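PDB 3RBT: glutathione transferase o1 from Bombyx mori, which probably acts as an Omega-class glutathione transferase and may also reduce dehydroascorbate with glutathione. Local coordinates for residues A[29-34]-A[40-45]; A[134-139]-A[187-192]; A[231-234]-A[240-243]. One frame throughout, in Å; residues are numbered along the deposited sequence.

From the N terminus, contact 1 comes first: it turns strand 27-31 back against helix 36-47, with five residues, most of them helical, between its segments, within the thioredoxin-like domain. Contact 2 closes a much longer excursion in the helical domain, bringing the end of helix 113-138 to the turn after helix 174-186, with 47 residues between its segments. Contact 3 folds the tail that follows helix 227-237 back onto that helix. The three lie in series, so none encloses or crosses another. In space they meet through contact 3, which touches both contact 1 and contact 2, their centres about 15 and 9 Å away. The C-terminal tail thus bridges the two domains.

Contact 1. Residues A[29-34]-A[40-45]; sequences LYHVDM and RVLLVL
Leu-29 on strand 27-31 divides its two methyls between two neighbouring residues of helix 36-47. Leu-29 CD1 meets Val-41 CG1 at 3.7 Å, and Leu-29 CD2 lies 3.7 Å from Leu-42 CD2 and nearly as close to Leu-42 CG. The leucine reaches the helix because its CG stands anti to the backbone N (chi1 -169°), which puts the branch point beside the carbonyl carbon and turns both methyls to the helix. Leu-42 also divides its methyls, though by another chi1, with CG anti to its carbonyl carbon: CD2 takes the Leu-29 methyl and CD1 goes to His-31. There the methyl sits over one face of the imidazole, 4.3 Å from the ring centroid and 21° off the normal, a CH-pi contact displaced toward the rim; His-31 NE2 is the nearest ring atom, 4.0 Å from Leu-42 CD1. The opposite face of the His-31 ring carries the backbone N of Asp-33, so the imidazole is flanked on both sides. An alanine in place of Leu-29 would probably open a gap between strand and helix, with Val-41 CG1 and Leu-42 CD2 losing the methyls they pack on. The local axes of 29-31 and 40-45 run roughly antiparallel, at 150°, and approach to 10.3 Å. They belong to the beta-alpha-beta crossover whose second strand, 52-56, lies parallel to 27-31 in the thioredoxin-like fold. Val-54 of that strand touches both His-31 and Leu-42, and Ile-95 of helix 92-102 packs on Val-41. No hydrogen bond links the two segments: the helix is held to the strand by buried methyls and one aromatic face, so cohesion here depends on fit and on exclusion of water.

Contact 2. Residues A[134-139]-A[187-192]; sequences LECFDT and YLLRCV
Leu-188 begins the contact by laying its CD2 methyl over one face of the Phe-137 ring. The methyl lies 3.9 Å from the ring centroid and 22° off the normal, a CH-pi contact set toward the rim, with Phe-137 CZ the nearest atom, 3.7 Å from Leu-188 CD2. On the same side chain, Leu-188 CD1 lies 4.0 Å from Phe-137 CE1. This approach depends on an uncommon side-chain shape: CG of Leu-188 sits between the backbone N and the carbonyl carbon (chi1 73°), the crowded position for a leucine, and both methyls are thereby presented to the ring. Next in the chain, Leu-189 comes in at the edge of the same ring, near its plane, with Leu-189 CD1 4.4 Å from Phe-137 CE1. That methyl also touches the thiol of Cys-136, Leu-189 CD1 lying 3.9 Å from Cys-136 SG, so one methyl spans two consecutive residues of the helix. The leucines thus address the ring differently, one over a face and the other at the rim. About 189-192 the backbone winds into a short, weakly bonded helix, where Cys-191 N bonds back to Leu-188 O at 2.9 Å. The segments themselves share no hydrogen bond, and their meeting is wholly a matter of carbon and sulfur surfaces. Around it, helix 227-237 applies Tyr-234 to both Phe-137 and Leu-188, and Phe-197 of helix 194-202 packs against Leu-189. Within the all-helical GST C-terminal domain, the contact therefore joins the end of helix 113-138 to the turn that follows helix 174-186, with helices 194-202 and 227-237 alongside.

Contact 3. Residues A[231-234]-A[240-243]; sequences FDYY and HSMG
Two successive tyrosines of helix 227-237 reach Ser-241 and Met-242 by different choices of chi1: Tyr-233 has CG anti to the backbone N (173°), whereas in Tyr-234 CG is anti to the carbonyl carbon (-78°). The rings thus leave the helix differently yet meet, CD1 of Tyr-233 standing over the centre of one face of the Tyr-234 ring. At the far end of the first ring, the direct bond from Ser-241 OG to Tyr-233 OH is weak and doubtful, at 3.5 Å. A water provides the firmer link, 3.0 Å from Tyr-233 OH and 3.2 Å from Ser-241 N, whose N-H it accepts. Through the water the phenol oxygen is linked to the backbone of the serine. Met-242 answers Tyr-234 with an extended chain that crosses the tyrosine at about a right angle. Met-242 SD lies 3.6 Å from Tyr-234 CE2 and 4.6 Å from the ring centroid, 51° off the normal. This is a Met-aromatic contact of oblique approach, in which CG of Met-242 also comes within 3.8 Å of Tyr-234 OH. The segment 240-243 has no regular structure: it belongs to the chain's tail, doubled back after the last helix of the GST C-terminal domain. Tyr-234 OH has its main polar partner in Arg-185, bonding to NE, and probably also bonds to Met-34 O, which Arg-185 NH2 reaches too. Beyond the tyrosine, the methionine packs its CE against Phe-137 of helix 113-138. The carbonyls of Ser-241 and Gly-243 both bond to Asn-35 ND2, anchoring the tail to the loop that precedes helix 36-47 in the thioredoxin-like domain.

Contact 1. Residues A[29-34]-A[40-45]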
loop_
_atom_site.group_PDB
_atom_site.type_symbol
_atom_site.label_atom_id
_atom_site.label_comp_id
_atom_site.label_asym_id
_atom_site.label_seq_id
_atom_site.Cartn_x
_atom_site.Cartn_y
_atom_site.Cartn_z
ATOM N N LEU A 29 3.730 -2.401 21.217
ATOM C CA LEU A 29 4.495 -2.620 20.003
ATOM C C LEU A 29 5.526 -3.733 20.180
ATOM O O LEU A 29 6.395 -3.659 21.065
ATOM C CB LEU A 29 5.177 -1.324 19.543
ATOM C CG LEU A 29 5.803 -1.355 18.135
ATOM C CD1 LEU A 29 4.737 -1.440 17.042
ATOM C CD2 LEU A 29 6.725 -0.155 17.899
ATOM N N TYR A 30 5.402 -4.765 19.347
ATOM C CA TYR A 30 6.430 -5.787 19.186
ATOM C C TYR A 30 7.397 -5.318 18.100
ATOM O O TYR A 30 7.013 -5.127 16.943
ATOM C CB TYR A 30 5.815 -7.136 18.805
ATOM C CG TYR A 30 4.914 -7.749 19.859
ATOM C CD1 TYR A 30 3.558 -7.442 19.896
ATOM C CD2 TYR A 30 5.411 -8.655 20.797
ATOM C CE1 TYR A 30 2.716 -8.002 20.856
ATOM C CE2 TYR A 30 4.576 -9.218 21.769
ATOM C CZ TYR A 30 3.223 -8.888 21.778
ATOM O OH TYR A 30 2.363 -9.425 22.710
ATOM N N HIS A 31 8.655 -5.144 18.489
ATOM C CA HIS A 31 9.625 -4.396 17.701
ATOM C C HIS A 31 10.998 -5.027 17.838
ATOM O O HIS A 31 11.407 -5.397 18.942
ATOM C CB HIS A 31 9.638 -2.943 18.205
ATOM C CG HIS A 31 10.793 -2.120 17.723
ATOM N ND1 HIS A 31 10.971 -1.779 16.398
ATOM C CD2 HIS A 31 11.801 -1.522 18.404
ATOM C CE1 HIS A 31 12.053 -1.029 16.280
ATOM N NE2 HIS A 31 12.576 -0.858 17.484
ATOM N N VAL A 32 11.696 -5.195 16.719
ATOM C CA VAL A 32 13.099 -5.600 16.772
ATOM C C VAL A 32 13.972 -4.345 16.842
ATOM O O VAL A 32 13.877 -3.469 15.986
ATOM C CB VAL A 32 13.522 -6.437 15.552
ATOM C CG1 VAL A 32 15.021 -6.726 15.609
ATOM C CG2 VAL A 32 12.736 -7.731 15.492
ATOM N N ASP A 33 14.832 -4.277 17.852
ATOM C CA ASP A 33 15.713 -3.133 18.056
ATOM C C ASP A 33 16.404 -2.736 16.751
ATOM O O ASP A 33 16.902 -3.589 16.036
ATOM C CB ASP A 33 16.754 -3.463 19.137
ATOM C CG ASP A 33 16.767 -2.445 20.261
ATOM O OD1 ASP A 33 16.092 -1.397 20.139
ATOM O OD2 ASP A 33 17.445 -2.689 21.278
ATOM N N MET A 34 16.405 -1.438 16.439
ATOM C CA MET A 34 17.028 -0.905 15.213
ATOM C C MET A 34 16.240 -1.154 13.914
ATOM O O MET A 34 16.707 -0.785 12.835
ATOM C CB MET A 34 18.474 -1.401 15.051
ATOM C CG MET A 34 19.428 -1.009 16.173
ATOM S SD MET A 34 19.498 0.777 16.457
ATOM C CE MET A 34 21.172 0.922 17.069
ATOM N N ARG A 40 9.441 3.875 12.520
ATOM C CA ARG A 40 8.245 4.502 11.957
ATOM C C ARG A 40 7.053 4.554 12.896
ATOM O O ARG A 40 6.462 5.614 13.108
ATOM C CB ARG A 40 7.792 3.713 10.733
ATOM C CG ARG A 40 8.142 4.303 9.432
ATOM C CD ARG A 40 7.389 3.563 8.329
ATOM N NE ARG A 40 7.750 4.131 7.038
ATOM C CZ ARG A 40 7.505 3.579 5.861
ATOM N NH1 ARG A 40 6.885 2.411 5.778
ATOM N NH2 ARG A 40 7.892 4.215 4.766
ATOM N N VAL A 41 6.672 3.387 13.410
ATOM C CA VAL A 41 5.530 3.279 14.296
ATOM C C VAL A 41 5.814 3.961 15.641
ATOM O O VAL A 41 4.925 4.591 16.209
ATOM C CB VAL A 41 5.084 1.806 14.487
ATOM C CG1 VAL A 41 3.869 1.730 15.411
ATOM C CG2 VAL A 41 4.754 1.169 13.124
ATOM N N LEU A 42 7.043 3.849 16.144
ATOM C CA LEU A 42 7.422 4.572 17.370
ATOM C C LEU A 42 7.264 6.092 17.219
ATOM O O LEU A 42 6.787 6.758 18.130
ATOM C CB LEU A 42 8.851 4.222 17.826
ATOM C CG LEU A 42 9.068 2.813 18.398
ATOM C CD1 LEU A 42 10.564 2.493 18.523
ATOM C CD2 LEU A 42 8.362 2.650 19.750
ATOM N N LEU A 43 7.673 6.625 16.073
ATOM C CA LEU A 43 7.534 8.062 15.791
ATOM C C LEU A 43 6.076 8.541 15.820
ATOM O O LEU A 43 5.761 9.559 16.443
ATOM C CB LEU A 43 8.165 8.408 14.437
ATOM C CG LEU A 43 9.685 8.251 14.342
ATOM C CD1 LEU A 43 10.172 8.491 12.895
ATOM C CD2 LEU A 43 10.441 9.117 15.364
ATOM N N VAL A 44 5.203 7.790 15.146
ATOM C CA VAL A 44 3.773 8.109 15.064
ATOM C C VAL A 44 3.095 8.042 16.432
ATOM O O VAL A 44 2.399 8.983 16.830
ATOM C CB VAL A 44 3.060 7.217 14.008
ATOM C CG1 VAL A 44 1.534 7.411 14.042
ATOM C CG2 VAL A 44 3.607 7.541 12.623
ATOM N N LEU A 45 3.316 6.949 17.157
ATOM C CA LEU A 45 2.791 6.806 18.524
ATOM C C LEU A 45 3.153 7.994 19.404
ATOM O O LEU A 45 2.318 8.514 20.160
ATOM C CB LEU A 45 3.333 5.534 19.172
ATOM C CG LEU A 45 2.744 4.193 18.728
ATOM C CD1 LEU A 45 3.744 3.095 19.029
ATOM C CD2 LEU A 45 1.405 3.924 19.431
#

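Contact 2. Residues A[134-139]-A[187-192]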
loop_
_atom_site.group_PDB
_atom_site.type_symbol
_atom_site.label_atom_id
_atom_site.label_comp_id
_atom_site.label_asym_id
_atom_site.label_seq_id
_atom_site.Cartn_x
_atom_site.Cartn_y
_atom_site.Cartn_z
ATOM N N LEU A 134 18.785 -0.956 2.142
ATOM C CA LEU A 134 18.807 -2.332 2.614
ATOM C C LEU A 134 20.019 -3.101 2.068
ATOM O O LEU A 134 20.748 -3.743 2.826
ATOM C CB LEU A 134 17.506 -3.026 2.199
ATOM C CG LEU A 134 17.077 -4.362 2.804
ATOM C CD1 LEU A 134 16.822 -4.237 4.291
ATOM C CD2 LEU A 134 15.806 -4.846 2.101
ATOM N N GLU A 135 20.218 -3.023 0.754
ATOM C CA GLU A 135 21.348 -3.652 0.083
ATOM C C GLU A 135 22.677 -3.049 0.549
ATOM O O GLU A 135 23.670 -3.764 0.722
ATOM C CB GLU A 135 21.194 -3.492 -1.433
ATOM C CG GLU A 135 22.334 -4.069 -2.268
ATOM C CD GLU A 135 22.127 -3.862 -3.762
ATOM O OE1 GLU A 135 23.109 -3.978 -4.521
ATOM O OE2 GLU A 135 20.984 -3.576 -4.182
ATOM N N CYS A 136 22.673 -1.732 0.746
ATOM C CA CYS A 136 23.845 -0.991 1.183
ATOM C C CYS A 136 24.361 -1.502 2.526
ATOM O O CYS A 136 25.535 -1.840 2.649
ATOM C CB CYS A 136 23.525 0.507 1.273
ATOM S SG CYS A 136 24.941 1.573 1.627
ATOM N N PHE A 137 23.473 -1.575 3.516
ATOM C CA PHE A 137 23.870 -1.922 4.883
ATOM C C PHE A 137 24.174 -3.411 5.012
ATOM O O PHE A 137 24.757 -3.855 6.005
ATOM C CB PHE A 137 22.799 -1.497 5.897
ATOM C CG PHE A 137 22.446 -0.028 5.848
ATOM C CD1 PHE A 137 23.285 0.901 5.223
ATOM C CD2 PHE A 137 21.288 0.431 6.459
ATOM C CE1 PHE A 137 22.959 2.251 5.190
ATOM C CE2 PHE A 137 20.951 1.773 6.435
ATOM C CZ PHE A 137 21.787 2.690 5.794
ATOM N N ASP A 138 23.781 -4.166 3.990
ATOM C CA ASP A 138 23.969 -5.605 3.948
ATOM C C ASP A 138 25.345 -5.965 3.374
ATOM O O ASP A 138 25.857 -7.054 3.634
ATOM C CB ASP A 138 22.859 -6.242 3.098
ATOM C CG ASP A 138 22.345 -7.556 3.670
ATOM O OD1 ASP A 138 22.401 -7.759 4.903
ATOM O OD2 ASP A 138 21.855 -8.385 2.875
ATOM N N THR A 139 25.940 -5.042 2.613
ATOM C CA THR A 139 27.141 -5.338 1.825
ATOM C C THR A 139 28.348 -4.432 2.130
ATOM O O THR A 139 29.075 -4.033 1.221
ATOM C CB THR A 139 26.832 -5.273 0.304
ATOM O OG1 THR A 139 26.374 -3.958 -0.036
ATOM C CG2 THR A 139 25.766 -6.302 -0.088
ATOM N N TYR A 187 22.809 9.010 7.500
ATOM C CA TYR A 187 23.917 9.763 8.100
ATOM C C TYR A 187 25.108 8.872 8.502
ATOM O O TYR A 187 26.230 9.357 8.604
ATOM C CB TYR A 187 23.442 10.593 9.308
ATOM C CG TYR A 187 22.472 11.723 8.980
ATOM C CD1 TYR A 187 22.914 12.918 8.407
ATOM C CD2 TYR A 187 21.119 11.606 9.274
ATOM C CE1 TYR A 187 22.021 13.959 8.120
ATOM C CE2 TYR A 187 20.222 12.631 8.997
ATOM C CZ TYR A 187 20.675 13.799 8.416
ATOM O OH TYR A 187 19.777 14.803 8.149
ATOM N N LEU A 188 24.868 7.574 8.721
ATOM C CA LEU A 188 25.957 6.644 9.036
ATOM C C LEU A 188 27.016 6.640 7.923
ATOM O O LEU A 188 28.187 6.367 8.177
ATOM C CB LEU A 188 25.437 5.221 9.307
ATOM C CG LEU A 188 24.917 4.321 8.171
ATOM C CD1 LEU A 188 26.040 3.642 7.405
ATOM C CD2 LEU A 188 23.960 3.262 8.699
ATOM N N LEU A 189 26.585 6.960 6.703
ATOM C CA LEU A 189 27.446 6.925 5.529
ATOM C C LEU A 189 28.574 7.952 5.614
ATOM O O LEU A 189 29.567 7.841 4.902
ATOM C CB LEU A 189 26.627 7.144 4.251
ATOM C CG LEU A 189 26.832 6.083 3.168
ATOM C CD1 LEU A 189 25.746 5.028 3.269
ATOM C CD2 LEU A 189 26.859 6.693 1.767
ATOM N N ARG A 190 28.413 8.940 6.493
ATOM C CA ARG A 190 29.442 9.939 6.722
ATOM C C ARG A 190 30.605 9.330 7.500
ATOM O O ARG A 190 31.730 9.815 7.414
ATOM C CB ARG A 190 28.877 11.162 7.454
ATOM C CG ARG A 190 29.629 12.453 7.133
ATOM C CD ARG A 190 29.230 13.629 8.025
ATOM N NE ARG A 190 27.787 13.874 8.037
ATOM C CZ ARG A 190 27.229 15.085 8.046
ATOM N NH1 ARG A 190 28.002 16.172 8.013
ATOM N NH2 ARG A 190 25.903 15.211 8.068
ATOM N N CYS A 191 30.321 8.262 8.246
ATOM C CA CYS A 191 31.363 7.482 8.911
ATOM C C CYS A 191 32.136 6.614 7.907
ATOM O O CYS A 191 33.329 6.353 8.096
ATOM C CB CYS A 191 30.775 6.608 10.026
ATOM S SG CYS A 191 29.759 7.496 11.248
ATOM N N VAL A 192 31.454 6.172 6.848
ATOM C CA VAL A 192 32.072 5.344 5.807
ATOM C C VAL A 192 32.948 6.184 4.881
ATOM O O VAL A 192 34.143 5.921 4.745
ATOM C CB VAL A 192 31.026 4.577 4.949
ATOM C CG1 VAL A 192 31.736 3.632 3.962
ATOM C CG2 VAL A 192 30.054 3.810 5.833
#

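Contact 3. Residues A[231-234]-A[240-243]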
loop_
_atom_site.group_PDB
_atom_site.type_symbol
_atom_site.label_atom_id
_atom_site.label_comp_id
_atom_site.label_asym_id
_atom_site.label_seq_id
_atom_site.Cartn_x
_atom_site.Cartn_y
_atom_site.Cartn_z
ATOM N N PHE A 231 26.266 2.974 12.453
ATOM C CA PHE A 231 27.409 2.405 11.731
ATOM C C PHE A 231 27.947 1.154 12.421
ATOM O O PHE A 231 28.143 0.123 11.780
ATOM C CB PHE A 231 28.510 3.459 11.549
ATOM C CG PHE A 231 29.775 2.938 10.902
ATOM C CD1 PHE A 231 29.796 2.565 9.557
ATOM C CD2 PHE A 231 30.962 2.857 11.635
ATOM C CE1 PHE A 231 30.977 2.099 8.955
ATOM C CE2 PHE A 231 32.144 2.394 11.038
ATOM C CZ PHE A 231 32.149 2.017 9.696
ATOM N N ASP A 232 28.169 1.249 13.730
ATOM C CA ASP A 232 28.598 0.100 14.512
ATOM C C ASP A 232 27.550 -1.016 14.525
ATOM O O ASP A 232 27.904 -2.195 14.472
ATOM C CB ASP A 232 28.998 0.533 15.927
ATOM C CG ASP A 232 30.343 1.237 15.948
ATOM O OD1 ASP A 232 31.197 0.875 15.115
ATOM O OD2 ASP A 232 30.548 2.145 16.780
ATOM N N TYR A 233 26.269 -0.643 14.570
ATOM C CA TYR A 233 25.194 -1.631 14.476
ATOM C C TYR A 233 25.145 -2.348 13.127
ATOM O O TYR A 233 25.127 -3.579 13.076
ATOM C CB TYR A 233 23.807 -1.036 14.756
ATOM C CG TYR A 233 22.732 -2.072 14.480
ATOM C CD1 TYR A 233 22.039 -2.089 13.265
ATOM C CD2 TYR A 233 22.458 -3.077 15.407
ATOM C CE1 TYR A 233 21.076 -3.068 12.993
ATOM C CE2 TYR A 233 21.496 -4.054 15.150
ATOM C CZ TYR A 233 20.816 -4.043 13.942
ATOM O OH TYR A 233 19.877 -5.008 13.695
ATOM N N TYR A 234 25.087 -1.580 12.041
ATOM C CA TYR A 234 24.918 -2.179 10.721
ATOM C C TYR A 234 26.135 -2.966 10.225
ATOM O O TYR A 234 25.967 -3.962 9.522
ATOM C CB TYR A 234 24.396 -1.160 9.693
ATOM C CG TYR A 234 22.898 -0.928 9.849
ATOM C CD1 TYR A 234 22.400 0.279 10.330
ATOM C CD2 TYR A 234 21.987 -1.939 9.541
ATOM C CE1 TYR A 234 21.021 0.477 10.489
ATOM C CE2 TYR A 234 20.615 -1.759 9.697
ATOM C CZ TYR A 234 20.138 -0.554 10.173
ATOM O OH TYR A 234 18.787 -0.392 10.324
ATOM N N HIS A 240 19.993 -8.098 8.395
ATOM C CA HIS A 240 19.259 -9.324 8.744
ATOM C C HIS A 240 17.915 -9.076 9.425
ATOM O O HIS A 240 16.950 -9.834 9.241
ATOM C CB HIS A 240 20.142 -10.253 9.580
ATOM C CG HIS A 240 21.244 -10.896 8.789
ATOM N ND1 HIS A 240 22.572 -10.809 9.150
ATOM C CD2 HIS A 240 21.212 -11.619 7.643
ATOM C CE1 HIS A 240 23.309 -11.461 8.271
ATOM N NE2 HIS A 240 22.508 -11.960 7.343
ATOM N N SER A 241 17.857 -7.987 10.180
ATOM C CA SER A 241 16.683 -7.635 10.955
ATOM C C SER A 241 16.104 -6.251 10.568
ATOM O O SER A 241 15.344 -5.645 11.322
ATOM C CB SER A 241 17.041 -7.765 12.444
ATOM O OG SER A 241 16.809 -6.574 13.160
ATOM N N MET A 242 16.440 -5.799 9.359
ATOM C CA MET A 242 16.067 -4.478 8.836
ATOM C C MET A 242 14.761 -4.449 7.997
ATOM O O MET A 242 14.168 -3.386 7.810
ATOM C CB MET A 242 17.241 -3.940 7.998
ATOM C CG MET A 242 17.173 -2.468 7.595
ATOM S SD MET A 242 18.631 -1.962 6.643
ATOM C CE MET A 242 18.026 -0.422 5.951
ATOM N N GLY A 243 14.328 -5.605 7.491
ATOM C CA GLY A 243 13.142 -5.684 6.620
ATOM C C GLY A 243 11.793 -5.575 7.320
ATOM O O GLY A 243 11.721 -5.322 8.525
HETATM O O HOH W 1 19.598 -5.381 10.733
#